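Local coordinates for extracellular haem-binding protein (Streptomyces reticuli, PDB 3FPW) that binds and degrades haem outside the cell, also binds iron, and as an oligomer interacts with its cognate two-component sensor kinase, at residues H87-V92 against T102-G107; E117-T122 against G169-P174. All coordinates share one frame; numbering follows the deposited sequence.

Interaction 1 is the hairpin of strands 89-94 and 99-104; interaction 2 lays helix 112-126, which follows that hairpin in the chain, against strand 163-171. Their centres lie about 9 Å apart and they share one antiparallel sheet, in which strand 89-94 runs between the other two: Ala-91 O is 2.8 Å from Gly-169 N, and Ser-89 N is 2.9 Å from Ala-171 O. The helix also reaches the hairpin directly, with Ala-91 CB 3.6 Å from Glu-117 CA. A bound iron(III) ion lies about 7 Å from the side chain of His-87 in interaction 1; in interaction 2 the side chain of Val-170 is about 13 Å from a bound iron.

Interaction 1 of 2, residues H87-V92 against T102-G107; sequences HVSVAV and TLRGDG. With PO4 (phosphate ion), chain F.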
ATOM      1  N   HIS A  87     -14.987 -25.562  -3.511  1.00 19.29           N
ATOM      2  CA  HIS A  87     -14.968 -24.284  -4.223  1.00 18.52           C
ATOM      3  C   HIS A  87     -13.677 -23.570  -3.891  1.00 17.61           C
ATOM      4  O   HIS A  87     -13.515 -23.118  -2.772  1.00 17.53           O
ATOM      5  CB  HIS A  87     -16.155 -23.454  -3.731  1.00 18.94           C
ATOM      6  CG  HIS A  87     -17.442 -24.195  -3.818  1.00 22.16           C
ATOM      7  ND1 HIS A  87     -18.136 -24.326  -4.997  1.00 25.14           N
ATOM      8  CD2 HIS A  87     -18.134 -24.894  -2.886  1.00 24.60           C
ATOM      9  CE1 HIS A  87     -19.219 -25.058  -4.787  1.00 24.92           C
ATOM     10  NE2 HIS A  87     -19.237 -25.418  -3.515  1.00 25.55           N
ATOM     11  N   VAL A  88     -12.746 -23.506  -4.843  1.00 15.55           N
ATOM     12  CA  VAL A  88     -11.386 -23.071  -4.515  1.00 14.46           C
ATOM     13  C   VAL A  88     -10.918 -22.030  -5.499  1.00 13.71           C
ATOM     14  O   VAL A  88     -11.481 -21.897  -6.589  1.00 14.18           O
ATOM     15  CB  VAL A  88     -10.372 -24.236  -4.525  1.00 13.79           C
ATOM     16  CG1 VAL A  88     -10.797 -25.325  -3.506  1.00 14.08           C
ATOM     17  CG2 VAL A  88     -10.159 -24.827  -5.958  1.00 14.26           C
ATOM     18  N   SER A  89      -9.908 -21.269  -5.101  1.00 13.78           N
ATOM     19  CA  SER A  89      -9.131 -20.492  -6.042  1.00 13.71           C
ATOM     20  C   SER A  89      -7.790 -21.179  -6.208  1.00 13.04           C
ATOM     21  O   SER A  89      -7.291 -21.843  -5.277  1.00 13.27           O
ATOM     22  CB  SER A  89      -8.899 -19.046  -5.545  1.00 14.22           C
ATOM     23  OG  SER A  89     -10.109 -18.308  -5.438  1.00 15.41           O
ATOM     24  N   VAL A  90      -7.179 -20.991  -7.375  1.00 13.26           N
ATOM     25  CA  VAL A  90      -5.919 -21.655  -7.689  1.00 13.90           C
ATOM     26  C   VAL A  90      -4.983 -20.629  -8.311  1.00 13.63           C
ATOM     27  O   VAL A  90      -5.397 -19.799  -9.126  1.00 14.66           O
ATOM     28  CB  VAL A  90      -6.128 -22.854  -8.664  1.00 13.52           C
ATOM     29  CG1 VAL A  90      -4.802 -23.557  -8.949  1.00 15.64           C
ATOM     30  CG2 VAL A  90      -7.110 -23.853  -8.071  1.00 12.62           C
ATOM     31  N   ALA A  91      -3.721 -20.668  -7.908  1.00 12.59           N
ATOM     32  CA  ALA A  91      -2.728 -19.789  -8.524  1.00 12.55           C
ATOM     33  C   ALA A  91      -1.521 -20.586  -8.927  1.00 12.85           C
ATOM     34  O   ALA A  91      -1.103 -21.495  -8.187  1.00 12.53           O
ATOM     35  CB  ALA A  91      -2.298 -18.693  -7.565  1.00 12.40           C
ATOM     36  N   VAL A  92      -0.896 -20.200 -10.046  1.00 12.54           N
ATOM     37  CA  VAL A  92       0.427 -20.743 -10.360  1.00 13.00           C
ATOM     38  C   VAL A  92       1.400 -19.570 -10.390  1.00 12.98           C
ATOM     39  O   VAL A  92       1.165 -18.584 -11.093  1.00 13.70           O
ATOM     40  CB  VAL A  92       0.437 -21.490 -11.715  1.00 13.71           C
ATOM     41  CG1 VAL A  92       1.829 -22.017 -12.059  1.00 12.73           C
ATOM     42  CG2 VAL A  92      -0.610 -22.630 -11.725  1.00 13.53           C
ATOM     43  N   THR A 102      -4.177 -17.308 -12.507  1.00 12.66           N
ATOM     44  CA  THR A 102      -5.117 -17.425 -11.383  1.00 13.00           C
ATOM     45  C   THR A 102      -6.466 -17.814 -11.905  1.00 13.46           C
ATOM     46  O   THR A 102      -6.881 -17.390 -13.001  1.00 12.46           O
ATOM     47  CB  THR A 102      -5.282 -16.118 -10.572  1.00 13.53           C
ATOM     48  OG1 THR A 102      -5.776 -15.069 -11.421  1.00 13.66           O
ATOM     49  CG2 THR A 102      -3.972 -15.718  -9.940  1.00 12.63           C
ATOM     50  N   LEU A 103      -7.174 -18.617 -11.105  1.00 12.73           N
ATOM     51  CA  LEU A 103      -8.520 -19.044 -11.457  1.00 13.72           C
ATOM     52  C   LEU A 103      -9.329 -18.984 -10.180  1.00 13.76           C
ATOM     53  O   LEU A 103      -8.951 -19.615  -9.181  1.00 14.57           O
ATOM     54  CB  LEU A 103      -8.489 -20.484 -11.941  1.00 13.50           C
ATOM     55  CG  LEU A 103      -7.686 -20.827 -13.194  1.00 13.20           C
ATOM     56  CD1 LEU A 103      -7.769 -22.354 -13.404  1.00 13.92           C
ATOM     57  CD2 LEU A 103      -8.243 -20.076 -14.393  1.00 15.07           C
ATOM     58  N   ARG A 104     -10.411 -18.213 -10.190  1.00 12.86           N
ATOM     59  CA  ARG A 104     -11.266 -18.126  -9.009  1.00 13.19           C
ATOM     60  C   ARG A 104     -12.479 -19.049  -9.196  1.00 14.40           C
ATOM     61  O   ARG A 104     -13.368 -18.754  -9.992  1.00 15.05           O
ATOM     62  CB  ARG A 104     -11.741 -16.678  -8.795  1.00 13.08           C
ATOM     63  CG  ARG A 104     -12.525 -16.482  -7.466  1.00 12.30           C
ATOM     64  CD  ARG A 104     -13.190 -15.136  -7.409  1.00 15.36           C
ATOM     65  NE  ARG A 104     -12.210 -14.065  -7.504  1.00 16.66           N
ATOM     66  CZ  ARG A 104     -11.771 -13.342  -6.478  1.00 16.75           C
ATOM     67  NH1 ARG A 104     -12.254 -13.551  -5.242  1.00 17.52           N
ATOM     68  NH2 ARG A 104     -10.855 -12.394  -6.698  1.00 14.30           N
ATOM     69  N   GLY A 105     -12.509 -20.151  -8.454  1.00 15.80           N
ATOM     70  CA  GLY A 105     -13.643 -21.076  -8.530  1.00 16.30           C
ATOM     71  C   GLY A 105     -14.998 -20.468  -8.224  1.00 16.79           C
ATOM     72  O   GLY A 105     -15.129 -19.578  -7.391  1.00 15.35           O
ATOM     73  N   ASP A 106     -16.036 -20.980  -8.886  1.00 17.68           N
ATOM     74  CA  ASP A 106     -17.393 -20.552  -8.567  1.00 18.91           C
ATOM     75  C   ASP A 106     -17.660 -20.806  -7.092  1.00 18.63           C
ATOM     76  O   ASP A 106     -17.452 -21.916  -6.618  1.00 18.90           O
ATOM     77  CB  ASP A 106     -18.411 -21.343  -9.402  1.00 19.24           C
ATOM     78  CG  ASP A 106     -18.210 -21.186 -10.929  1.00 20.22           C
ATOM     79  OD1 ASP A 106     -17.681 -20.152 -11.383  1.00 21.78           O
ATOM     80  OD2 ASP A 106     -18.605 -22.106 -11.680  1.00 24.73           O
ATOM     81  N   GLY A 107     -18.091 -19.781  -6.369  1.00 18.10           N
ATOM     82  CA  GLY A 107     -18.446 -19.953  -4.967  1.00 18.03           C
ATOM     83  C   GLY A 107     -17.267 -19.950  -4.007  1.00 17.56           C
ATOM     84  O   GLY A 107     -17.449 -20.128  -2.810  1.00 18.02           O
TER
HETATM   85  P   PO4 F 161     -20.200 -17.305  -8.271  1.00 58.78           P
HETATM   86  O1  PO4 F 161     -21.391 -18.208  -8.011  1.00 56.89           O
HETATM   87  O2  PO4 F 161     -20.592 -15.843  -8.144  1.00 57.35           O
HETATM   88  O3  PO4 F 161     -19.109 -17.590  -7.257  1.00 56.73           O
HETATM   89  O4  PO4 F 161     -19.683 -17.567  -9.672  1.00 57.12           O
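The imidazole of His-87 meets Asp-106 O near its plane at the ND1 edge, while Gly-107 O approaches the ring obliquely. ND1 donates to Asp-106 O over 3.0 Å, a bent bond (135° at the hydrogen) whose acceptor is tilted 25° out of the ring plane. Gly-107 O also lies 3.7 Å from His-87 CB and accepts from Arg-95 of a third subunit, while Gly-107 N donates to a phosphate. Farther in, Gly-105 N gives a weak bond to Val-88 O. The segments then become the two arms of an antiparallel beta hairpin: Val-90 and Leu-103 form a hydrogen-bonded pair, each N to the other's O at 2.9 Å, between the non-hydrogen-bonded pairs Ser-89/Arg-104 and Ala-91/Thr-102. Val-90 and Leu-103 face helix 67-83; the other two pairs face helix 112-126. Ser-89 OG touches Arg-104 CG at 3.6 Å, the CG lying anti to the backbone N (chi1 -174°), but bonds to Ser-112; farther out, Arg-104 NE donates to Thr-99 O of a second subunit. Ala-91 CB meets Thr-102 CG2 at 4.2 Å, and Thr-102 OG1 bonds to its counterpart in that second subunit, whose strand continues the sheet.

Interaction 2 of 2, residues E117-T122 against G169-P174; sequences ERKAFT and GVAGAP. With PO4 (phosphate ion), chain E; PO4 (phosphate ion), chain D; PO4 (phosphate ion), chain G.
Lys-119 and Ala-120 present one side of helix 117-122 to strand 169-171, the two axes running roughly antiparallel (149°) and approaching to 6.3 Å. The closest backbone approach is at Gly-169, where Gly-169 CA lies 4.1 Å from Ala-120 CA. Here the methyl of Ala-120 rests on Gly-169 N at 3.5 Å; a CB on the glycine would clash with Ala-120 N, so the bare backbone lets the helix settle this close. Such packing of a helix on the central sheet fits the alpha/beta build of the HbpS-like family, in the GAF clan.

Lys-119 reaches on to Val-170. Its chain is extended beyond CG, passing CD 3.5 Å from Val-170 O, and NZ donates to that oxygen at 3.0 Å. The amine lies in the carbonyl plane, at a C=O...N angle of 147°. NZ also bonds to Ala-153 O, forms a salt bridge with Asp-179 of helix 176-187, and donates to O3 of a phosphate at 2.7 Å. O1 of the same ion accepts from Gly-172 N at 2.7 Å, just past the strand end.

On another side of the helix, Arg-118 NE bonds to a second phosphate, while NH1 and NH2 donate to O1 and O2 of a third, a two-pronged grip at the guanidinium edge. Arg-118 O accepts Thr-122 N and Thr-122 OG1 from opposite faces of its plane.

The phosphates probably come from the crystallisation liquor, so their places show where anions can bind and do not establish a physiological ligand. The buried amine of Lys-119, set among two carbonyl oxygens, a carboxylate and a phosphate, would be expected to remain protonated.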
ATOM      1  N   GLU A 117      -2.517 -17.425  -4.079  1.00 13.77           N
ATOM      2  CA  GLU A 117      -1.331 -16.778  -4.630  1.00 14.74           C
ATOM      3  C   GLU A 117      -0.150 -16.844  -3.678  1.00 14.24           C
ATOM      4  O   GLU A 117       0.972 -17.187  -4.079  1.00 13.17           O
ATOM      5  CB  GLU A 117      -1.626 -15.316  -4.939  1.00 15.47           C
ATOM      6  CG  GLU A 117      -2.153 -15.029  -6.295  1.00 20.59           C
ATOM      7  CD  GLU A 117      -2.020 -13.544  -6.612  1.00 24.65           C
ATOM      8  OE1 GLU A 117      -2.577 -12.754  -5.822  1.00 26.25           O
ATOM      9  OE2 GLU A 117      -1.344 -13.170  -7.610  1.00 23.99           O
ATOM     10  N   ARG A 118      -0.387 -16.511  -2.414  1.00 13.45           N
ATOM     11  CA  ARG A 118       0.701 -16.495  -1.448  1.00 13.79           C
ATOM     12  C   ARG A 118       1.231 -17.885  -1.159  1.00 13.25           C
ATOM     13  O   ARG A 118       2.435 -18.048  -0.970  1.00 14.25           O
ATOM     14  CB  ARG A 118       0.289 -15.778  -0.173  1.00 14.60           C
ATOM     15  CG  ARG A 118       0.052 -14.316  -0.439  1.00 16.55           C
ATOM     16  CD  ARG A 118      -0.263 -13.569   0.845  1.00 19.64           C
ATOM     17  NE  ARG A 118      -0.166 -12.133   0.601  1.00 26.17           N
ATOM     18  CZ  ARG A 118       0.602 -11.311   1.296  1.00 26.52           C
ATOM     19  NH1 ARG A 118       1.316 -11.761   2.339  1.00 28.41           N
ATOM     20  NH2 ARG A 118       0.621 -10.027   0.973  1.00 32.66           N
ATOM     21  N   LYS A 119       0.339 -18.876  -1.094  1.00 12.22           N
ATOM     22  CA  LYS A 119       0.808 -20.247  -0.913  1.00 11.74           C
ATOM     23  C   LYS A 119       1.715 -20.691  -2.050  1.00 12.06           C
ATOM     24  O   LYS A 119       2.735 -21.331  -1.810  1.00 12.56           O
ATOM     25  CB  LYS A 119      -0.350 -21.242  -0.792  1.00 11.95           C
ATOM     26  CG  LYS A 119      -1.149 -21.047   0.483  1.00 12.10           C
ATOM     27  CD  LYS A 119      -2.216 -22.111   0.560  1.00 12.56           C
ATOM     28  CE  LYS A 119      -3.270 -21.811   1.620  1.00 13.35           C
ATOM     29  NZ  LYS A 119      -4.385 -22.830   1.590  1.00 14.18           N
ATOM     30  N   ALA A 120       1.313 -20.404  -3.281  1.00 12.11           N
ATOM     31  CA  ALA A 120       2.136 -20.749  -4.432  1.00 12.60           C
ATOM     32  C   ALA A 120       3.526 -20.076  -4.370  1.00 13.13           C
ATOM     33  O   ALA A 120       4.559 -20.715  -4.648  1.00 14.07           O
ATOM     34  CB  ALA A 120       1.396 -20.375  -5.732  1.00 11.89           C
ATOM     35  N   PHE A 121       3.540 -18.790  -4.050  1.00 12.51           N
ATOM     36  CA  PHE A 121       4.786 -18.047  -3.930  1.00 13.00           C
ATOM     37  C   PHE A 121       5.670 -18.701  -2.852  1.00 13.86           C
ATOM     38  O   PHE A 121       6.885 -18.809  -2.990  1.00 14.14           O
ATOM     39  CB  PHE A 121       4.424 -16.604  -3.508  1.00 13.22           C
ATOM     40  CG  PHE A 121       5.614 -15.695  -3.311  1.00 12.19           C
ATOM     41  CD1 PHE A 121       6.152 -15.470  -2.039  1.00 14.95           C
ATOM     42  CD2 PHE A 121       6.187 -15.043  -4.400  1.00 13.83           C
ATOM     43  CE1 PHE A 121       7.257 -14.623  -1.862  1.00 14.44           C
ATOM     44  CE2 PHE A 121       7.273 -14.180  -4.214  1.00 15.88           C
ATOM     45  CZ  PHE A 121       7.805 -13.987  -2.955  1.00 15.09           C
ATOM     46  N   THR A 122       5.052 -19.136  -1.759  1.00 14.04           N
ATOM     47  CA  THR A 122       5.814 -19.658  -0.631  1.00 13.70           C
ATOM     48  C   THR A 122       6.427 -21.003  -0.981  1.00 13.71           C
ATOM     49  O   THR A 122       7.612 -21.272  -0.692  1.00 14.76           O
ATOM     50  CB  THR A 122       4.927 -19.750   0.602  1.00 13.03           C
ATOM     51  OG1 THR A 122       4.436 -18.432   0.876  1.00 13.98           O
ATOM     52  CG2 THR A 122       5.712 -20.256   1.796  1.00 14.89           C
ATOM     53  N   GLY A 169      -0.734 -23.098  -5.880  1.00 12.64           N
ATOM     54  CA  GLY A 169      -1.388 -22.838  -4.601  1.00 13.29           C
ATOM     55  C   GLY A 169      -2.897 -22.916  -4.716  1.00 12.70           C
ATOM     56  O   GLY A 169      -3.464 -22.506  -5.707  1.00 13.64           O
ATOM     57  N   VAL A 170      -3.549 -23.493  -3.702  1.00 12.90           N
ATOM     58  CA  VAL A 170      -5.000 -23.672  -3.704  1.00 12.31           C
ATOM     59  C   VAL A 170      -5.515 -23.233  -2.376  1.00 11.69           C
ATOM     60  O   VAL A 170      -4.878 -23.488  -1.340  1.00 12.65           O
ATOM     61  CB  VAL A 170      -5.387 -25.149  -3.919  1.00 12.73           C
ATOM     62  CG1 VAL A 170      -6.923 -25.358  -3.831  1.00 12.83           C
ATOM     63  CG2 VAL A 170      -4.885 -25.590  -5.277  1.00 13.63           C
ATOM     64  N   ALA A 171      -6.642 -22.552  -2.392  1.00 12.01           N
ATOM     65  CA  ALA A 171      -7.256 -22.152  -1.126  1.00 12.77           C
ATOM     66  C   ALA A 171      -8.765 -22.171  -1.255  1.00 13.20           C
ATOM     67  O   ALA A 171      -9.283 -22.064  -2.364  1.00 14.01           O
ATOM     68  CB  ALA A 171      -6.756 -20.732  -0.744  1.00 12.70           C
ATOM     69  N   GLY A 172      -9.481 -22.380  -0.147  1.00 14.55           N
ATOM     70  CA  GLY A 172     -10.947 -22.361  -0.209  1.00 15.12           C
ATOM     71  C   GLY A 172     -11.600 -23.653   0.244  1.00 15.46           C
ATOM     72  O   GLY A 172     -12.803 -23.670   0.501  1.00 15.98           O
ATOM     73  N   ALA A 173     -10.825 -24.737   0.337  1.00 16.03           N
ATOM     74  CA  ALA A 173     -11.362 -25.995   0.863  1.00 17.09           C
ATOM     75  C   ALA A 173     -11.445 -25.922   2.388  1.00 17.91           C
ATOM     76  O   ALA A 173     -10.888 -25.008   3.015  1.00 18.64           O
ATOM     77  CB  ALA A 173     -10.506 -27.190   0.440  1.00 17.43           C
ATOM     78  N   PRO A 174     -12.137 -26.890   2.994  1.00 18.55           N
ATOM     79  CA  PRO A 174     -12.349 -26.822   4.429  1.00 19.32           C
ATOM     80  C   PRO A 174     -11.091 -27.013   5.263  1.00 19.19           C
ATOM     81  O   PRO A 174     -11.097 -26.737   6.469  1.00 19.15           O
ATOM     82  CB  PRO A 174     -13.326 -27.971   4.696  1.00 19.94           C
ATOM     83  CG  PRO A 174     -13.922 -28.313   3.431  1.00 20.39           C
ATOM     84  CD  PRO A 174     -12.982 -27.914   2.350  1.00 18.59           C
TER
HETATM   85  P   PO4 E 160      -0.345 -11.188  -3.007  1.00 65.27           P
HETATM   86  O1  PO4 E 160      -0.486 -12.313  -4.007  1.00 62.68           O
HETATM   87  O2  PO4 E 160      -1.424 -11.277  -1.941  1.00 62.16           O
HETATM   88  O3  PO4 E 160       1.012 -11.270  -2.341  1.00 62.11           O
HETATM   89  O4  PO4 E 160      -0.472  -9.872  -3.749  1.00 63.08           O
HETATM   90  P   PO4 D 159      -7.643 -21.266   2.987  1.00 30.06           P
HETATM   91  O1  PO4 D 159      -8.138 -22.445   2.156  1.00 27.87           O
HETATM   92  O2  PO4 D 159      -8.138 -21.492   4.393  1.00 32.62           O
HETATM   93  O3  PO4 D 159      -6.152 -21.362   2.988  1.00 31.20           O
HETATM   94  O4  PO4 D 159      -8.055 -19.854   2.508  1.00 26.57           O
HETATM   95  P   PO4 G 162       3.048  -8.411   2.512  1.00 51.18           P
HETATM   96  O1  PO4 G 162       3.242  -9.798   3.090  1.00 49.55           O
HETATM   97  O2  PO4 G 162       1.660  -7.900   2.831  1.00 51.14           O
HETATM   98  O3  PO4 G 162       4.087  -7.494   3.119  1.00 51.47           O
HETATM   99  O4  PO4 G 162       3.228  -8.445   1.010  1.00 51.47           O